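Long-range contacts in insecticyanin A form (PDB 1Z24), which binds biliverdin IX gamma as a blue lipocalin that, mixed with lipoprotein-bound carotenes, gives hornworms their green camouflage: residues G1-Y5 with L33-N37; G86-M90 with L101-V105; N112-N118 with I130-S136. All coordinates share one frame; numbering follows the deposited sequence.

Interaction 1. Residues G1-Y5 with L33-N37. With BLV (biliverdin IX gamma chromophore), chain B.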
loop_
_atom_site.group_PDB
_atom_site.type_symbol
_atom_site.label_atom_id
_atom_site.label_comp_id
_atom_site.label_asym_id
_atom_site.label_seq_id
_atom_site.Cartn_x
_atom_site.Cartn_y
_atom_site.Cartn_z
ATOM N N GLY A 1 14.566 16.682 -0.219
ATOM C CA GLY A 1 13.788 16.121 -1.318
ATOM C C GLY A 1 12.476 15.562 -0.786
ATOM O O GLY A 1 12.352 15.260 0.421
ATOM N N ASP A 2 11.498 15.437 -1.673
ATOM C CA ASP A 2 10.226 14.908 -1.241
ATOM C C ASP A 2 10.413 13.465 -0.962
ATOM O O ASP A 2 11.344 12.887 -1.468
ATOM C CB ASP A 2 9.091 15.017 -2.287
ATOM C CG ASP A 2 8.661 16.443 -2.468
ATOM O OD1 ASP A 2 9.231 17.415 -2.052
ATOM O OD2 ASP A 2 7.629 16.529 -3.167
ATOM N N ILE A 3 9.518 12.901 -0.177
ATOM C CA ILE A 3 9.583 11.486 0.154
ATOM C C ILE A 3 8.956 10.581 -0.932
ATOM O O ILE A 3 7.795 10.712 -1.307
ATOM C CB ILE A 3 9.014 11.178 1.549
ATOM C CG1 ILE A 3 9.788 11.915 2.611
ATOM C CG2 ILE A 3 9.036 9.683 1.875
ATOM C CD1 ILE A 3 8.829 12.493 3.604
ATOM N N PHE A 4 9.734 9.641 -1.451
ATOM C CA PHE A 4 9.246 8.719 -2.466
ATOM C C PHE A 4 9.319 7.311 -1.959
ATOM O O PHE A 4 10.152 6.945 -1.149
ATOM C CB PHE A 4 10.253 8.783 -3.649
ATOM C CG PHE A 4 9.927 9.828 -4.668
ATOM C CD1 PHE A 4 10.373 11.136 -4.478
ATOM C CD2 PHE A 4 9.160 9.485 -5.785
ATOM C CE1 PHE A 4 10.064 12.104 -5.433
ATOM C CE2 PHE A 4 8.846 10.434 -6.739
ATOM C CZ PHE A 4 9.324 11.729 -6.556
ATOM N N TYR A 5 8.444 6.516 -2.434
ATOM C CA TYR A 5 8.429 5.127 -2.062
ATOM C C TYR A 5 8.189 4.397 -3.364
ATOM O O TYR A 5 7.618 4.964 -4.296
ATOM C CB TYR A 5 7.260 4.841 -1.207
ATOM C CG TYR A 5 7.296 5.534 0.090
ATOM C CD1 TYR A 5 8.032 4.979 1.137
ATOM C CD2 TYR A 5 6.595 6.720 0.319
ATOM C CE1 TYR A 5 8.065 5.571 2.409
ATOM C CE2 TYR A 5 6.596 7.307 1.594
ATOM C CZ TYR A 5 7.315 6.720 2.645
ATOM O OH TYR A 5 7.363 7.257 3.904
ATOM N N LEU A 33 4.756 16.901 5.604
ATOM C CA LEU A 33 5.826 16.066 5.143
ATOM C C LEU A 33 6.558 17.026 4.159
ATOM O O LEU A 33 5.871 17.965 3.675
ATOM C CB LEU A 33 5.349 14.842 4.364
ATOM C CG LEU A 33 4.653 13.762 5.212
ATOM C CD1 LEU A 33 4.410 12.524 4.362
ATOM C CD2 LEU A 33 5.421 13.359 6.430
ATOM N N PRO A 34 7.857 16.876 3.907
ATOM C CA PRO A 34 8.517 17.780 2.997
ATOM C C PRO A 34 7.831 17.881 1.632
ATOM O O PRO A 34 7.318 16.873 1.131
ATOM C CB PRO A 34 9.831 17.109 2.654
ATOM C CG PRO A 34 10.096 16.086 3.688
ATOM C CD PRO A 34 8.794 15.853 4.380
ATOM N N LEU A 35 7.700 19.125 1.171
ATOM C CA LEU A 35 7.049 19.489 -0.102
ATOM C C LEU A 35 7.832 20.647 -0.702
ATOM O O LEU A 35 7.818 21.741 -0.113
ATOM C CB LEU A 35 5.546 19.769 0.091
ATOM C CG LEU A 35 4.828 20.298 -1.175
ATOM C CD1 LEU A 35 5.056 19.346 -2.379
ATOM C CD2 LEU A 35 3.326 20.498 -0.900
ATOM N N GLU A 36 8.569 20.341 -1.745
ATOM C CA GLU A 36 9.393 21.340 -2.376
ATOM C C GLU A 36 8.896 22.787 -2.508
ATOM O O GLU A 36 9.511 23.657 -1.921
ATOM C CB GLU A 36 9.764 20.973 -3.829
ATOM C CG GLU A 36 11.132 21.495 -4.243
ATOM C CD GLU A 36 12.206 20.834 -3.439
ATOM O OE1 GLU A 36 12.128 19.698 -3.016
ATOM O OE2 GLU A 36 13.221 21.617 -3.216
ATOM N N ASN A 37 7.718 22.974 -3.021
ATOM C CA ASN A 37 7.212 24.299 -3.173
ATOM C C ASN A 37 6.983 24.995 -1.904
ATOM O O ASN A 37 6.833 26.185 -1.940
ATOM C CB ASN A 37 5.977 24.456 -4.082
ATOM C CG ASN A 37 4.751 23.745 -3.496
ATOM O OD1 ASN A 37 4.491 23.769 -2.298
ATOM N ND2 ASN A 37 3.888 23.238 -4.363
HETATM N NA BLV B . 0.174 21.702 -2.372
HETATM C C1A BLV B . 0.743 21.076 -3.430
HETATM C C2A BLV B . 0.012 19.901 -3.873
HETATM C C3A BLV B . -1.068 19.814 -3.045
HETATM C C4A BLV B . -0.947 20.943 -2.104
HETATM C CMA BLV B . -2.197 18.717 -2.971
HETATM O OA BLV B . 1.759 21.481 -3.953
HETATM C CAA BLV B . 0.415 18.981 -4.953
HETATM C CBA BLV B . 1.502 18.165 -4.321
HETATM C CGA BLV B . 2.156 17.300 -5.398
HETATM O O1A BLV B . 1.914 16.129 -5.507
HETATM O O2A BLV B . 2.900 17.815 -6.171
HETATM C CHB BLV B . -1.855 21.164 -1.070
HETATM N NB BLV B . -1.018 23.221 -0.046
HETATM C C1B BLV B . -1.759 22.060 -0.017
HETATM C C2B BLV B . -2.455 21.922 1.238
HETATM C C3B BLV B . -2.120 22.996 1.954
HETATM C C4B BLV B . -1.201 23.805 1.145
HETATM C CMB BLV B . -3.385 20.786 1.636
HETATM C CAB BLV B . -2.582 23.310 3.345
HETATM C CBB BLV B . -1.593 23.818 4.151
HETATM C CHC BLV B . -0.684 25.038 1.564
HETATM N NC BLV B . 0.829 25.812 -0.163
HETATM C C1C BLV B . 0.043 26.000 0.924
HETATM C C2C BLV B . 0.096 27.397 1.387
HETATM C C3C BLV B . 0.879 28.127 0.588
HETATM C C4C BLV B . 1.359 27.102 -0.424
HETATM C CMC BLV B . -0.694 27.918 2.492
HETATM C CAC BLV B . 1.322 29.602 0.574
HETATM C CBC BLV B . 1.706 30.198 -0.580
HETATM C CHD BLV B . 2.320 27.362 -1.463
HETATM N ND BLV B . 1.423 25.847 -3.197
HETATM C C1D BLV B . 2.355 26.818 -2.732
HETATM C C2D BLV B . 3.315 27.164 -3.825
HETATM C C3D BLV B . 2.972 26.415 -4.927
HETATM C C4D BLV B . 1.817 25.638 -4.513
HETATM C CMD BLV B . 4.469 28.119 -3.770
HETATM O OD BLV B . 1.242 24.877 -5.253
HETATM C CAD BLV B . 3.628 26.429 -6.251
HETATM C CBD BLV B . 2.764 27.245 -7.194
HETATM C CGD BLV B . 3.271 27.129 -8.678
HETATM O O1D BLV B . 4.007 27.954 -9.118
HETATM O O2D BLV B . 2.949 26.196 -9.389
#
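Asp2 and Ile3 meet Leu33-Asn37 with the same first torsion: Asp2 CG stands beside its own backbone N, across from the carbonyl carbon (chi1 -71°), and Ile3 CG1 does likewise (chi1 -60°). The carboxylate of Asp2 is thus carried to the Glu36 backbone, where OD1 accepts the Glu36 N-H at 3.0 Å on its syn lone pair, the side of its sister oxygen OD2. That second oxygen is hydrogen-bonded to His131 NE2, so both oxygens of the carboxylate are engaged. Ile3 sends CD1 obliquely across the proline ring, 3.4 Å from Pro34 CD, while Gly1 O lies near Pro34 CB at 3.8 Å. In lipocalin terms, strand 3-6 pairs with strand 127-136, whereas Leu33-Asn37 leaves the first barrel strand, 25-32, and opens the long loop at the mouth of the calyx. With an alanine in place of Asp2, the Glu36 amide and the His131 imidazole would probably both lose an acceptor, and the chain end would be less firmly tied to this loop. The Glu36 carboxylate is a less congenial neighbour, its OE1 lying 3.8 Å from Asp2 OD1, a pairing that may be mildly repulsive. Farther along, the loop turns to the chromophore: Leu35 CD2 packs 3.6 Å from BLV OA, the same lactam oxygen to which Asn37 ND2 donates a hydrogen bond of 2.8 Å.

Interaction 2. Residues G86-M90 with L101-V105; sequences GKYVM and LVPWV. With BLV (biliverdin IX gamma chromophore), chain B.
Lys87 and Trp104 run side by side, their side chains pointing the same way, and the lysine chain lies over one face of the indole. Its CE sits nearly above the centre of the six-membered ring, 3.6 Å from that centroid and only 6° off the ring normal, so the methylene makes a CH-pi contact. A bend at chi3 (-65°) keeps NZ over the same face, 3.8 Å from the centroid, as a cation-pi partner; the ammonium also forms a salt bridge with Asp79, so its charge is probably balanced by the acid while it rests on the aromatic face.

Tyr88 and Pro103 meet differently, at about a right angle. Pro103 CD covers one face of the phenol toward its rim, Pro103 CG comes to 3.5 Å from Tyr88 CZ, and Val105 CG2 closes in at the ring edge. The phenol oxygen is hydrogen-bonded to Tyr48 and Asn116. Met90 approaches the same proline from another direction, also roughly perpendicular: its terminal CE rests 3.8 Å from Pro103 CG and equally close to the chromophore's CHB. Leu101, paired with Met90, faces the pigment as well, and its CD1 lies 3.4 Å from BLV OD.

The backbones beneath are held unevenly. Met90 and Leu101 exchange two hydrogen bonds of 2.8 Å, Met90 N to Leu101 O and Leu101 N to Met90 O, and Val105 N donates to Gly86 O; in between, Pro103 has no N-H to give, and Tyr88 N reaches Pro103 O only weakly. This is an antiparallel hairpin of the lipocalin barrel, interrupted at a proline, with Met90, Leu101, Val102 and Pro103 forming part of the wall of the biliverdin pocket.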
loop_
_atom_site.group_PDB
_atom_site.type_symbol
_atom_site.label_atom_id
_atom_site.label_comp_id
_atom_site.label_asym_id
_atom_site.label_seq_id
_atom_site.Cartn_x
_atom_site.Cartn_y
_atom_site.Cartn_z
ATOM N N GLY A 86 -14.114 13.314 1.304
ATOM C CA GLY A 86 -13.353 14.571 1.382
ATOM C C GLY A 86 -12.175 14.652 0.447
ATOM O O GLY A 86 -11.033 14.188 0.712
ATOM N N LYS A 87 -12.500 15.237 -0.671
ATOM C CA LYS A 87 -11.558 15.420 -1.733
ATOM C C LYS A 87 -11.951 16.692 -2.452
ATOM O O LYS A 87 -13.106 16.860 -2.875
ATOM C CB LYS A 87 -11.618 14.128 -2.580
ATOM C CG LYS A 87 -10.368 13.962 -3.429
ATOM C CD LYS A 87 -10.485 12.833 -4.453
ATOM C CE LYS A 87 -10.619 11.449 -3.850
ATOM N NZ LYS A 87 -10.631 10.414 -4.920
ATOM N N TYR A 88 -11.002 17.617 -2.575
ATOM C CA TYR A 88 -11.288 18.879 -3.221
ATOM C C TYR A 88 -10.202 19.334 -4.181
ATOM O O TYR A 88 -9.052 18.889 -4.162
ATOM C CB TYR A 88 -11.710 19.936 -2.144
ATOM C CG TYR A 88 -10.620 20.290 -1.175
ATOM C CD1 TYR A 88 -9.738 21.356 -1.419
ATOM C CD2 TYR A 88 -10.424 19.501 -0.035
ATOM C CE1 TYR A 88 -8.728 21.716 -0.515
ATOM C CE2 TYR A 88 -9.412 19.821 0.870
ATOM C CZ TYR A 88 -8.581 20.920 0.629
ATOM O OH TYR A 88 -7.582 21.179 1.535
ATOM N N VAL A 89 -10.588 20.246 -5.041
ATOM C CA VAL A 89 -9.668 20.776 -6.026
ATOM C C VAL A 89 -9.506 22.269 -5.850
ATOM O O VAL A 89 -10.503 22.952 -5.641
ATOM C CB VAL A 89 -10.273 20.599 -7.411
ATOM C CG1 VAL A 89 -9.288 21.094 -8.511
ATOM C CG2 VAL A 89 -10.786 19.150 -7.542
ATOM N N MET A 90 -8.237 22.719 -5.930
ATOM C CA MET A 90 -7.839 24.101 -5.817
ATOM C C MET A 90 -7.239 24.455 -7.149
ATOM O O MET A 90 -6.326 23.789 -7.612
ATOM C CB MET A 90 -6.813 24.264 -4.727
ATOM C CG MET A 90 -7.444 23.898 -3.385
ATOM S SD MET A 90 -6.286 24.341 -2.053
ATOM C CE MET A 90 -4.880 23.173 -2.300
ATOM N N LEU A 101 -4.840 21.465 -7.929
ATOM C CA LEU A 101 -4.361 20.704 -6.782
ATOM C C LEU A 101 -5.487 19.949 -6.109
ATOM O O LEU A 101 -6.612 20.468 -5.912
ATOM C CB LEU A 101 -3.554 21.511 -5.753
ATOM C CG LEU A 101 -2.475 22.388 -6.425
ATOM C CD1 LEU A 101 -1.756 23.207 -5.361
ATOM C CD2 LEU A 101 -1.425 21.487 -7.124
ATOM N N VAL A 102 -5.151 18.714 -5.724
ATOM C CA VAL A 102 -6.127 17.887 -5.120
ATOM C C VAL A 102 -5.774 17.240 -3.802
ATOM O O VAL A 102 -5.316 16.103 -3.797
ATOM C CB VAL A 102 -6.549 16.779 -6.155
ATOM C CG1 VAL A 102 -7.692 15.932 -5.600
ATOM C CG2 VAL A 102 -6.976 17.314 -7.511
ATOM N N PRO A 103 -6.039 17.911 -2.695
ATOM C CA PRO A 103 -5.750 17.283 -1.426
ATOM C C PRO A 103 -6.858 16.303 -1.015
ATOM O O PRO A 103 -8.042 16.500 -1.250
ATOM C CB PRO A 103 -5.754 18.412 -0.407
ATOM C CG PRO A 103 -5.898 19.707 -1.207
ATOM C CD PRO A 103 -6.556 19.297 -2.505
ATOM N N TRP A 104 -6.468 15.231 -0.405
ATOM C CA TRP A 104 -7.418 14.270 0.057
ATOM C C TRP A 104 -7.497 14.455 1.578
ATOM O O TRP A 104 -6.481 14.515 2.251
ATOM C CB TRP A 104 -6.902 12.799 -0.136
ATOM C CG TRP A 104 -6.827 12.427 -1.579
ATOM C CD1 TRP A 104 -6.372 13.244 -2.575
ATOM C CD2 TRP A 104 -7.170 11.185 -2.193
ATOM N NE1 TRP A 104 -6.430 12.597 -3.782
ATOM C CE2 TRP A 104 -6.891 11.299 -3.567
ATOM C CE3 TRP A 104 -7.611 9.968 -1.708
ATOM C CZ2 TRP A 104 -7.076 10.219 -4.463
ATOM C CZ3 TRP A 104 -7.835 8.913 -2.566
ATOM C CH2 TRP A 104 -7.540 9.032 -3.928
ATOM N N VAL A 105 -8.696 14.534 2.130
ATOM C CA VAL A 105 -8.868 14.691 3.567
ATOM C C VAL A 105 -9.086 13.324 4.172
ATOM O O VAL A 105 -10.140 12.694 3.987
ATOM C CB VAL A 105 -10.087 15.599 3.922
ATOM C CG1 VAL A 105 -10.150 15.918 5.460
ATOM C CG2 VAL A 105 -9.812 16.911 3.190
HETATM N NA BLV B . 0.174 21.702 -2.372
HETATM C C1A BLV B . 0.743 21.076 -3.430
HETATM C C2A BLV B . 0.012 19.901 -3.873
HETATM C C3A BLV B . -1.068 19.814 -3.045
HETATM C C4A BLV B . -0.947 20.943 -2.104
HETATM C CMA BLV B . -2.197 18.717 -2.971
HETATM O OA BLV B . 1.759 21.481 -3.953
HETATM C CAA BLV B . 0.415 18.981 -4.953
HETATM C CBA BLV B . 1.502 18.165 -4.321
HETATM C CGA BLV B . 2.156 17.300 -5.398
HETATM O O1A BLV B . 1.914 16.129 -5.507
HETATM O O2A BLV B . 2.900 17.815 -6.171
HETATM C CHB BLV B . -1.855 21.164 -1.070
HETATM N NB BLV B . -1.018 23.221 -0.046
HETATM C C1B BLV B . -1.759 22.060 -0.017
HETATM C C2B BLV B . -2.455 21.922 1.238
HETATM C C3B BLV B . -2.120 22.996 1.954
HETATM C C4B BLV B . -1.201 23.805 1.145
HETATM C CMB BLV B . -3.385 20.786 1.636
HETATM C CAB BLV B . -2.582 23.310 3.345
HETATM C CBB BLV B . -1.593 23.818 4.151
HETATM C CHC BLV B . -0.684 25.038 1.564
HETATM N NC BLV B . 0.829 25.812 -0.163
HETATM C C1C BLV B . 0.043 26.000 0.924
HETATM C C2C BLV B . 0.096 27.397 1.387
HETATM C C3C BLV B . 0.879 28.127 0.588
HETATM C C4C BLV B . 1.359 27.102 -0.424
HETATM C CMC BLV B . -0.694 27.918 2.492
HETATM C CAC BLV B . 1.322 29.602 0.574
HETATM C CBC BLV B . 1.706 30.198 -0.580
HETATM C CHD BLV B . 2.320 27.362 -1.463
HETATM N ND BLV B . 1.423 25.847 -3.197
HETATM C C1D BLV B . 2.355 26.818 -2.732
HETATM C C2D BLV B . 3.315 27.164 -3.825
HETATM C C3D BLV B . 2.972 26.415 -4.927
HETATM C C4D BLV B . 1.817 25.638 -4.513
HETATM C CMD BLV B . 4.469 28.119 -3.770
HETATM O OD BLV B . 1.242 24.877 -5.253
HETATM C CAD BLV B . 3.628 26.429 -6.251
HETATM C CBD BLV B . 2.764 27.245 -7.194
HETATM C CGD BLV B . 3.271 27.129 -8.678
HETATM O O1D BLV B . 4.007 27.954 -9.118
HETATM O O2D BLV B . 2.949 26.196 -9.389
#

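Interaction 3. Residues N112-N118 with I130-S136. With BLV (biliverdin IX gamma chromophore), chain B.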
loop_
_atom_site.group_PDB
_atom_site.type_symbol
_atom_site.label_atom_id
_atom_site.label_comp_id
_atom_site.label_asym_id
_atom_site.label_seq_id
_atom_site.Cartn_x
_atom_site.Cartn_y
_atom_site.Cartn_z
ATOM N N ASN A 112 -11.486 21.661 14.750
ATOM C CA ASN A 112 -10.121 21.861 15.246
ATOM C C ASN A 112 -8.959 21.321 14.425
ATOM O O ASN A 112 -7.894 21.920 14.416
ATOM C CB ASN A 112 -9.946 20.974 16.492
ATOM C CG ASN A 112 -10.980 21.354 17.467
ATOM O OD1 ASN A 112 -11.014 22.480 17.901
ATOM N ND2 ASN A 112 -11.880 20.462 17.733
ATOM N N TYR A 113 -9.123 20.164 13.793
ATOM C CA TYR A 113 -8.010 19.612 13.037
ATOM C C TYR A 113 -8.480 18.912 11.778
ATOM O O TYR A 113 -9.657 18.514 11.625
ATOM C CB TYR A 113 -7.240 18.548 13.917
ATOM C CG TYR A 113 -8.005 17.235 13.931
ATOM C CD1 TYR A 113 -7.801 16.236 12.964
ATOM C CD2 TYR A 113 -8.975 17.009 14.912
ATOM C CE1 TYR A 113 -8.580 15.075 12.947
ATOM C CE2 TYR A 113 -9.752 15.849 14.934
ATOM C CZ TYR A 113 -9.549 14.891 13.937
ATOM O OH TYR A 113 -10.302 13.771 13.954
ATOM N N ALA A 114 -7.508 18.754 10.900
ATOM C CA ALA A 114 -7.688 18.053 9.652
ATOM C C ALA A 114 -6.388 17.370 9.300
ATOM O O ALA A 114 -5.318 17.915 9.554
ATOM C CB ALA A 114 -8.110 18.883 8.430
ATOM N N ILE A 115 -6.483 16.173 8.709
ATOM C CA ILE A 115 -5.323 15.412 8.240
ATOM C C ILE A 115 -5.535 15.246 6.736
ATOM O O ILE A 115 -6.446 14.513 6.292
ATOM C CB ILE A 115 -5.056 14.100 8.956
ATOM C CG1 ILE A 115 -4.892 14.373 10.444
ATOM C CG2 ILE A 115 -3.787 13.446 8.454
ATOM C CD1 ILE A 115 -5.028 13.063 11.213
ATOM N N ASN A 116 -4.706 15.971 5.963
ATOM C CA ASN A 116 -4.739 15.994 4.489
ATOM C C ASN A 116 -3.582 15.230 3.885
ATOM O O ASN A 116 -2.523 15.123 4.494
ATOM C CB ASN A 116 -4.768 17.449 3.966
ATOM C CG ASN A 116 -6.148 18.068 4.095
ATOM O OD1 ASN A 116 -6.461 19.057 3.459
ATOM N ND2 ASN A 116 -6.939 17.503 4.889
ATOM N N TYR A 117 -3.788 14.704 2.690
ATOM C CA TYR A 117 -2.734 13.927 2.069
ATOM C C TYR A 117 -2.830 13.866 0.563
ATOM O O TYR A 117 -3.811 14.250 0.022
ATOM C CB TYR A 117 -3.099 12.513 2.564
ATOM C CG TYR A 117 -2.562 11.241 1.879
ATOM C CD1 TYR A 117 -1.467 10.568 2.426
ATOM C CD2 TYR A 117 -3.177 10.716 0.739
ATOM C CE1 TYR A 117 -0.954 9.392 1.867
ATOM C CE2 TYR A 117 -2.693 9.536 0.170
ATOM C CZ TYR A 117 -1.596 8.883 0.739
ATOM O OH TYR A 117 -1.139 7.733 0.180
ATOM N N ASN A 118 -1.797 13.394 -0.107
ATOM C CA ASN A 118 -1.784 13.235 -1.553
ATOM C C ASN A 118 -0.688 12.230 -1.896
ATOM O O ASN A 118 0.186 11.998 -1.089
ATOM C CB ASN A 118 -1.867 14.421 -2.500
ATOM C CG ASN A 118 -0.516 14.814 -3.050
ATOM O OD1 ASN A 118 0.439 15.091 -2.307
ATOM N ND2 ASN A 118 -0.463 14.903 -4.355
ATOM N N ILE A 130 4.884 11.060 -1.397
ATOM C CA ILE A 130 3.765 11.233 -0.499
ATOM C C ILE A 130 3.818 12.600 0.183
ATOM O O ILE A 130 4.864 13.057 0.697
ATOM C CB ILE A 130 3.772 10.141 0.603
ATOM C CG1 ILE A 130 3.497 8.700 0.054
ATOM C CG2 ILE A 130 2.825 10.549 1.743
ATOM C CD1 ILE A 130 2.172 8.617 -0.700
ATOM N N HIS A 131 2.687 13.266 0.208
ATOM C CA HIS A 131 2.635 14.544 0.884
ATOM C C HIS A 131 1.560 14.508 1.956
ATOM O O HIS A 131 0.525 13.881 1.759
ATOM C CB HIS A 131 2.432 15.755 -0.002
ATOM C CG HIS A 131 3.432 15.709 -1.086
ATOM N ND1 HIS A 131 3.126 15.277 -2.372
ATOM C CD2 HIS A 131 4.753 16.013 -1.054
ATOM C CE1 HIS A 131 4.302 15.351 -3.080
ATOM N NE2 HIS A 131 5.287 15.793 -2.319
ATOM N N ALA A 132 1.782 15.171 3.098
ATOM C CA ALA A 132 0.770 15.180 4.155
ATOM C C ALA A 132 0.865 16.432 4.983
ATOM O O ALA A 132 1.964 16.985 5.113
ATOM C CB ALA A 132 0.883 13.985 5.077
ATOM N N TRP A 133 -0.286 16.866 5.551
ATOM C CA TRP A 133 -0.327 18.079 6.364
ATOM C C TRP A 133 -1.208 17.979 7.580
ATOM O O TRP A 133 -2.355 17.511 7.503
ATOM C CB TRP A 133 -1.035 19.196 5.586
ATOM C CG TRP A 133 -0.400 19.604 4.325
ATOM C CD1 TRP A 133 0.376 20.726 4.125
ATOM C CD2 TRP A 133 -0.508 18.891 3.043
ATOM N NE1 TRP A 133 0.760 20.746 2.765
ATOM C CE2 TRP A 133 0.261 19.643 2.082
ATOM C CE3 TRP A 133 -1.149 17.690 2.662
ATOM C CZ2 TRP A 133 0.378 19.226 0.705
ATOM C CZ3 TRP A 133 -1.046 17.244 1.356
ATOM C CH2 TRP A 133 -0.305 18.011 0.375
ATOM N N ILE A 134 -0.682 18.434 8.701
ATOM C CA ILE A 134 -1.484 18.416 9.906
ATOM C C ILE A 134 -2.027 19.822 10.021
ATOM O O ILE A 134 -1.278 20.808 10.144
ATOM C CB ILE A 134 -0.732 17.988 11.128
ATOM C CG1 ILE A 134 -0.571 16.504 11.019
ATOM C CG2 ILE A 134 -1.638 18.164 12.305
ATOM C CD1 ILE A 134 0.748 16.228 11.713
ATOM N N LEU A 135 -3.331 19.947 9.918
ATOM C CA LEU A 135 -3.905 21.270 9.955
ATOM C C LEU A 135 -4.763 21.528 11.178
ATOM O O LEU A 135 -5.504 20.655 11.632
ATOM C CB LEU A 135 -4.870 21.487 8.747
ATOM C CG LEU A 135 -4.234 21.112 7.420
ATOM C CD1 LEU A 135 -5.329 21.271 6.401
ATOM C CD2 LEU A 135 -3.164 22.142 7.160
ATOM N N SER A 136 -4.686 22.764 11.689
ATOM C CA SER A 136 -5.453 23.140 12.857
ATOM C C SER A 136 -6.054 24.516 12.748
ATOM O O SER A 136 -5.466 25.432 12.173
ATOM C CB SER A 136 -4.523 23.166 14.070
ATOM O OG SER A 136 -5.245 23.724 15.145
HETATM N NA BLV B . 0.174 21.702 -2.372
HETATM C C1A BLV B . 0.743 21.076 -3.430
HETATM C C2A BLV B . 0.012 19.901 -3.873
HETATM C C3A BLV B . -1.068 19.814 -3.045
HETATM C C4A BLV B . -0.947 20.943 -2.104
HETATM C CMA BLV B . -2.197 18.717 -2.971
HETATM O OA BLV B . 1.759 21.481 -3.953
HETATM C CAA BLV B . 0.415 18.981 -4.953
HETATM C CBA BLV B . 1.502 18.165 -4.321
HETATM C CGA BLV B . 2.156 17.300 -5.398
HETATM O O1A BLV B . 1.914 16.129 -5.507
HETATM O O2A BLV B . 2.900 17.815 -6.171
HETATM C CHB BLV B . -1.855 21.164 -1.070
HETATM N NB BLV B . -1.018 23.221 -0.046
HETATM C C1B BLV B . -1.759 22.060 -0.017
HETATM C C2B BLV B . -2.455 21.922 1.238
HETATM C C3B BLV B . -2.120 22.996 1.954
HETATM C C4B BLV B . -1.201 23.805 1.145
HETATM C CMB BLV B . -3.385 20.786 1.636
HETATM C CAB BLV B . -2.582 23.310 3.345
HETATM C CBB BLV B . -1.593 23.818 4.151
HETATM C CHC BLV B . -0.684 25.038 1.564
HETATM N NC BLV B . 0.829 25.812 -0.163
HETATM C C1C BLV B . 0.043 26.000 0.924
HETATM C C2C BLV B . 0.096 27.397 1.387
HETATM C C3C BLV B . 0.879 28.127 0.588
HETATM C C4C BLV B . 1.359 27.102 -0.424
HETATM C CMC BLV B . -0.694 27.918 2.492
HETATM C CAC BLV B . 1.322 29.602 0.574
HETATM C CBC BLV B . 1.706 30.198 -0.580
HETATM C CHD BLV B . 2.320 27.362 -1.463
HETATM N ND BLV B . 1.423 25.847 -3.197
HETATM C C1D BLV B . 2.355 26.818 -2.732
HETATM C C2D BLV B . 3.315 27.164 -3.825
HETATM C C3D BLV B . 2.972 26.415 -4.927
HETATM C C4D BLV B . 1.817 25.638 -4.513
HETATM C CMD BLV B . 4.469 28.119 -3.770
HETATM O OD BLV B . 1.242 24.877 -5.253
HETATM C CAD BLV B . 3.628 26.429 -6.251
HETATM C CBD BLV B . 2.764 27.245 -7.194
HETATM C CGD BLV B . 3.271 27.129 -8.678
HETATM O O1D BLV B . 4.007 27.954 -9.118
HETATM O O2D BLV B . 2.949 26.196 -9.389
#
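Asn118 OD1 takes a hydrogen bond of 2.7 Å from His131 ND1, with the donor on a lone pair in the amide's carbonyl plane and the oxygen close to the plane of the imidazole. The two side chains lie next to each other and point the same way, their flat groups only 18° from coplanar. With its oxygen so engaged, the Asn118 amide presents ND2 to the pigment and donates to the propionate oxygen BLV O1A at 2.9 Å, an almost straight bond (169°). The other imidazole nitrogen, His131 NE2, is hydrogen-bonded to Asp2.

Below this polar end, Trp133 CG stands beside its backbone N, across from the carbonyl carbon (chi1 -61°), which carries one indole face over the chromophore: Trp133 CZ2 is 3.4 Å from the bridging carbon BLV CHB, and the methyl BLV CMB lies over the ring. The benzo edge is turned to the neighbouring strand, where Trp133 CE3 abuts Asn116 O at 3.4 Å, and Trp133 NE1 is hydrogen-bonded to Glu38. Leu135 lies further along the same face; its CD2 touches the vinyl carbon BLV CBB and its CB lies 4.2 Å from Ala114 CB across the sheet. Opposite, the face bearing Tyr113 and Ile115 packs against helix 144-154.

Three hydrogen-bonded pairs, Ala114-Leu135, Asn116-Trp133 and Asn118-His131, hold the antiparallel hairpin of the lipocalin barrel in register. With a carboxylate at NE2, an amide oxygen at ND1 and a propionate nearby, the imidazole would probably be favoured in its cationic form, which would help to balance the negative charge of Asp2 and the propionate.

All three contacts reach one curled sheet and touch the same biliverdin, which they approach from different parts of the barrel. Interactions 1 and 3, with centres about 14 Å apart, are joined by a probable hydrogen bond of 2.6 Å between Asp2 OD2 and His131 NE2, so the chain's first residues reach the second shell of a propionate site; Leu33 N also meets Ala132 O at 2.8 Å. Interactions 2 and 3, about 11 Å apart by their centres, adjoin through neighbouring strands, with Trp104 O 2.7 Å from Tyr117 N and Tyr88 OH 3.1 Å from Asn116 OD1. Interactions 1 and 2 do not touch, their nearest atoms being about 6 Å apart, and share the pigment instead.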